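PDB 6J3A: gamma-glutamyltranspeptidase from Streptomyces lincolnensis, which is a homologue of the LmbA-type gamma-glutamyltranspeptidases of the Ntn-hydrolase superfamily and probably cleaves or transfers an amide-linked group. Local coordinates for residues R316-D322 and R477-T481. Numbering follows the deposited sequence.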
ATOM      1  N   ARG A 316      34.644   1.550 -11.306  1.00 32.22           N
ATOM      2  CA  ARG A 316      34.347   1.783  -9.888  1.00 32.80           C
ATOM      3  C   ARG A 316      35.461   1.265  -8.960  1.00 33.99           C
ATOM      4  O   ARG A 316      35.949   1.984  -8.086  1.00 33.70           O
ATOM      5  CB  ARG A 316      33.024   1.138  -9.508  1.00 32.74           C
ATOM      6  CG  ARG A 316      32.587   1.426  -8.078  1.00 33.37           C
ATOM      7  CD  ARG A 316      31.486   0.495  -7.615  1.00 34.05           C
ATOM      8  NE  ARG A 316      32.003  -0.782  -7.112  1.00 34.79           N
ATOM      9  CZ  ARG A 316      31.305  -1.674  -6.411  1.00 34.69           C
ATOM     10  NH1 ARG A 316      31.886  -2.800  -6.008  1.00 35.49           N
ATOM     11  NH2 ARG A 316      30.037  -1.447  -6.086  1.00 34.78           N
ATOM     12  N   GLU A 317      35.844   0.011  -9.167  1.00 34.17           N
ATOM     13  CA  GLU A 317      36.887  -0.630  -8.370  1.00 35.31           C
ATOM     14  C   GLU A 317      38.260   0.021  -8.529  1.00 34.13           C
ATOM     15  O   GLU A 317      38.980   0.235  -7.547  1.00 34.72           O
ATOM     16  CB  GLU A 317      37.005  -2.108  -8.750  1.00 36.88           C
ATOM     17  CG  GLU A 317      37.916  -2.910  -7.827  1.00 37.65           C
ATOM     18  CD  GLU A 317      37.516  -2.771  -6.372  1.00 37.52           C
ATOM     19  OE1 GLU A 317      36.322  -2.966  -6.068  1.00 38.15           O
ATOM     20  OE2 GLU A 317      38.375  -2.433  -5.539  1.00 38.86           O
ATOM     21  N   ALA A 318      38.621   0.290  -9.776  1.00 32.84           N
ATOM     22  CA  ALA A 318      39.902   0.915 -10.114  1.00 31.72           C
ATOM     23  C   ALA A 318      40.029   2.360  -9.657  1.00 30.72           C
ATOM     24  O   ALA A 318      41.083   2.757  -9.171  1.00 32.83           O
ATOM     25  CB  ALA A 318      40.140   0.835 -11.614  1.00 31.40           C
ATOM     26  N   TRP A 319      38.965   3.138  -9.823  1.00 30.13           N
ATOM     27  CA  TRP A 319      39.051   4.597  -9.720  1.00 30.95           C
ATOM     28  C   TRP A 319      38.326   5.239  -8.538  1.00 31.71           C
ATOM     29  O   TRP A 319      38.705   6.338  -8.129  1.00 31.11           O
ATOM     30  CB  TRP A 319      38.602   5.237 -11.046  1.00 31.53           C
ATOM     31  CG  TRP A 319      39.443   4.755 -12.201  1.00 31.58           C
ATOM     32  CD1 TRP A 319      39.053   3.948 -13.231  1.00 31.49           C
ATOM     33  CD2 TRP A 319      40.830   5.011 -12.396  1.00 32.09           C
ATOM     34  NE1 TRP A 319      40.108   3.705 -14.071  1.00 31.56           N
ATOM     35  CE2 TRP A 319      41.216   4.338 -13.575  1.00 32.09           C
ATOM     36  CE3 TRP A 319      41.791   5.753 -11.687  1.00 32.32           C
ATOM     37  CZ2 TRP A 319      42.523   4.386 -14.066  1.00 32.54           C
ATOM     38  CZ3 TRP A 319      43.087   5.797 -12.164  1.00 31.59           C
ATOM     39  CH2 TRP A 319      43.443   5.119 -13.349  1.00 32.45           C
ATOM     40  N   TYR A 320      37.312   4.576  -7.973  1.00 32.76           N
ATOM     41  CA  TYR A 320      36.455   5.239  -6.965  1.00 32.54           C
ATOM     42  C   TYR A 320      37.031   5.120  -5.574  1.00 31.51           C
ATOM     43  O   TYR A 320      37.735   4.162  -5.246  1.00 29.47           O
ATOM     44  CB  TYR A 320      35.024   4.705  -6.939  1.00 33.35           C
ATOM     45  CG  TYR A 320      34.165   4.992  -8.158  1.00 35.23           C
ATOM     46  CD1 TYR A 320      34.715   5.165  -9.438  1.00 35.36           C
ATOM     47  CD2 TYR A 320      32.774   5.026  -8.041  1.00 36.52           C
ATOM     48  CE1 TYR A 320      33.909   5.380 -10.544  1.00 35.55           C
ATOM     49  CE2 TYR A 320      31.963   5.239  -9.147  1.00 36.24           C
ATOM     50  CZ  TYR A 320      32.536   5.412 -10.397  1.00 36.10           C
ATOM     51  OH  TYR A 320      31.739   5.630 -11.498  1.00 36.43           O
ATOM     52  N   GLY A 321      36.685   6.100  -4.751  1.00 31.15           N
ATOM     53  CA  GLY A 321      37.166   6.169  -3.383  1.00 31.47           C
ATOM     54  C   GLY A 321      37.265   7.601  -2.911  1.00 31.61           C
ATOM     55  O   GLY A 321      36.845   8.528  -3.607  1.00 31.28           O
ATOM     56  N   ASP A 322      37.807   7.769  -1.708  1.00 31.14           N
ATOM     57  CA  ASP A 322      38.034   9.095  -1.124  1.00 30.29           C
ATOM     58  C   ASP A 322      39.482   9.335  -0.674  1.00 30.97           C
ATOM     59  O   ASP A 322      39.761  10.365  -0.055  1.00 30.60           O
ATOM     60  CB  ASP A 322      37.092   9.301   0.063  1.00 29.71           C
ATOM     61  CG  ASP A 322      36.901  10.765   0.423  1.00 29.05           C
ATOM     62  OD1 ASP A 322      36.794  11.617  -0.494  1.00 27.90           O
ATOM     63  OD2 ASP A 322      36.828  11.059   1.637  1.00 27.65           O
ATOM     64  N   ARG A 477      39.114   9.955   5.914  1.00 31.58           N
ATOM     65  CA  ARG A 477      38.541   9.714   4.597  1.00 31.52           C
ATOM     66  C   ARG A 477      37.400   8.716   4.654  1.00 30.84           C
ATOM     67  O   ARG A 477      37.427   7.778   5.450  1.00 28.32           O
ATOM     68  CB  ARG A 477      39.631   9.188   3.676  1.00 33.35           C
ATOM     69  CG  ARG A 477      40.268  10.253   2.813  1.00 35.37           C
ATOM     70  CD  ARG A 477      40.571  11.544   3.538  1.00 37.06           C
ATOM     71  NE  ARG A 477      41.630  12.264   2.851  1.00 40.17           N
ATOM     72  CZ  ARG A 477      41.522  13.436   2.219  1.00 42.36           C
ATOM     73  NH1 ARG A 477      42.609  13.927   1.635  1.00 42.70           N
ATOM     74  NH2 ARG A 477      40.376  14.124   2.150  1.00 43.65           N
ATOM     75  N   ARG A 478      36.400   8.920   3.794  1.00 31.20           N
ATOM     76  CA  ARG A 478      35.255   8.015   3.742  1.00 31.66           C
ATOM     77  C   ARG A 478      35.652   6.728   3.070  1.00 30.76           C
ATOM     78  O   ARG A 478      36.408   6.745   2.107  1.00 30.43           O
ATOM     79  CB  ARG A 478      34.087   8.562   2.930  1.00 32.69           C
ATOM     80  CG  ARG A 478      33.475   9.850   3.442  1.00 33.84           C
ATOM     81  CD  ARG A 478      34.036  11.012   2.668  1.00 35.13           C
ATOM     82  NE  ARG A 478      33.026  11.939   2.203  1.00 36.34           N
ATOM     83  CZ  ARG A 478      33.163  12.748   1.150  1.00 36.73           C
ATOM     84  NH1 ARG A 478      32.168  13.551   0.824  1.00 38.36           N
ATOM     85  NH2 ARG A 478      34.265  12.763   0.404  1.00 36.35           N
ATOM     86  N   PRO A 479      35.110   5.605   3.547  1.00 30.38           N
ATOM     87  CA  PRO A 479      35.243   4.420   2.722  1.00 31.09           C
ATOM     88  C   PRO A 479      34.373   4.556   1.474  1.00 32.30           C
ATOM     89  O   PRO A 479      33.427   5.366   1.428  1.00 32.40           O
ATOM     90  CB  PRO A 479      34.713   3.306   3.623  1.00 30.23           C
ATOM     91  CG  PRO A 479      33.728   3.984   4.504  1.00 29.52           C
ATOM     92  CD  PRO A 479      34.230   5.380   4.707  1.00 29.38           C
ATOM     93  N   ARG A 480      34.701   3.754   0.478  1.00 32.35           N
ATOM     94  CA  ARG A 480      33.934   3.718  -0.746  1.00 32.86           C
ATOM     95  C   ARG A 480      32.612   3.005  -0.479  1.00 32.51           C
ATOM     96  O   ARG A 480      32.560   1.779  -0.414  1.00 35.44           O
ATOM     97  CB  ARG A 480      34.735   3.023  -1.833  1.00 33.96           C
ATOM     98  CG  ARG A 480      34.249   3.311  -3.231  1.00 35.30           C
ATOM     99  CD  ARG A 480      33.658   2.068  -3.835  1.00 37.37           C
ATOM    100  NE  ARG A 480      34.693   1.120  -4.233  1.00 39.28           N
ATOM    101  CZ  ARG A 480      34.572  -0.208  -4.222  1.00 41.76           C
ATOM    102  NH1 ARG A 480      35.599  -0.948  -4.631  1.00 43.03           N
ATOM    103  NH2 ARG A 480      33.456  -0.812  -3.790  1.00 42.27           N
ATOM    104  N   THR A 481      31.543   3.787  -0.338  1.00 30.27           N
ATOM    105  CA  THR A 481      30.279   3.301   0.245  1.00 27.92           C
ATOM    106  C   THR A 481      29.279   2.862  -0.832  1.00 27.52           C
ATOM    107  O   THR A 481      29.191   3.492  -1.897  1.00 26.63           O
ATOM    108  CB  THR A 481      29.678   4.358   1.208  1.00 27.14           C
ATOM    109  OG1 THR A 481      28.610   3.782   1.964  1.00 26.65           O
ATOM    110  CG2 THR A 481      29.180   5.605   0.489  1.00 26.10           C
TER
HETATM  111  O   HOH W   1      37.619   5.342   0.249  1.00 15.57           O
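In the gamma-glutamyltranspeptidase fold, the C-terminal end of helix 299-319 and the loop before strand 486-490 meet through acid–arginine pairs, with Glu317 facing Arg480 and Asp322 facing Arg478. Arg480 reaches across toward the last helical turn, its methylene CG passing 4.0 Å from Tyr320 CB, and the bends at chi2 (-112°) and chi3 swing its guanidinium to Glu317, whose side chain it crosses at about a right angle. There NH1 lies 2.6 Å from Glu317 OE1 in a salt bridge whose hydrogen bond is weak because the N-H is aimed well off the oxygen (120°). The other carboxylate oxygen, OE2, is held by Trp464. Over one face of the Arg316 guanidinium comes Arg480 NH2, 3.4 Å from Arg316 NH1; the planes are only 28° apart, and the like charges are probably eased by Glu317 and by Asp504, which pairs with Arg316.

Beyond Gly321, whose backbone angles themselves call for glycine, Asp322 grips Arg478 twice. Its OD2 uses the anti lone pair to take Arg478 N at 3.1 Å in a nearly straight bond, while OD1 is met, in a more bent bond, from above the carboxylate plane by Arg478 NH2 at 2.9 Å. Glu258 holds NH1 of the same arginine. A water bridges Asp322 N and Arg478 O. With an alanine at Asp322, Arg478 N is likely to lose this acceptor and the guanidinium one of its carboxylate partners, though Glu258 would remain. One carboxylate binding both the backbone N-H and the side chain of a single arginine exemplifies how the segment following a helix is tied to a distant loop, here within an Ntn-hydrolase fold.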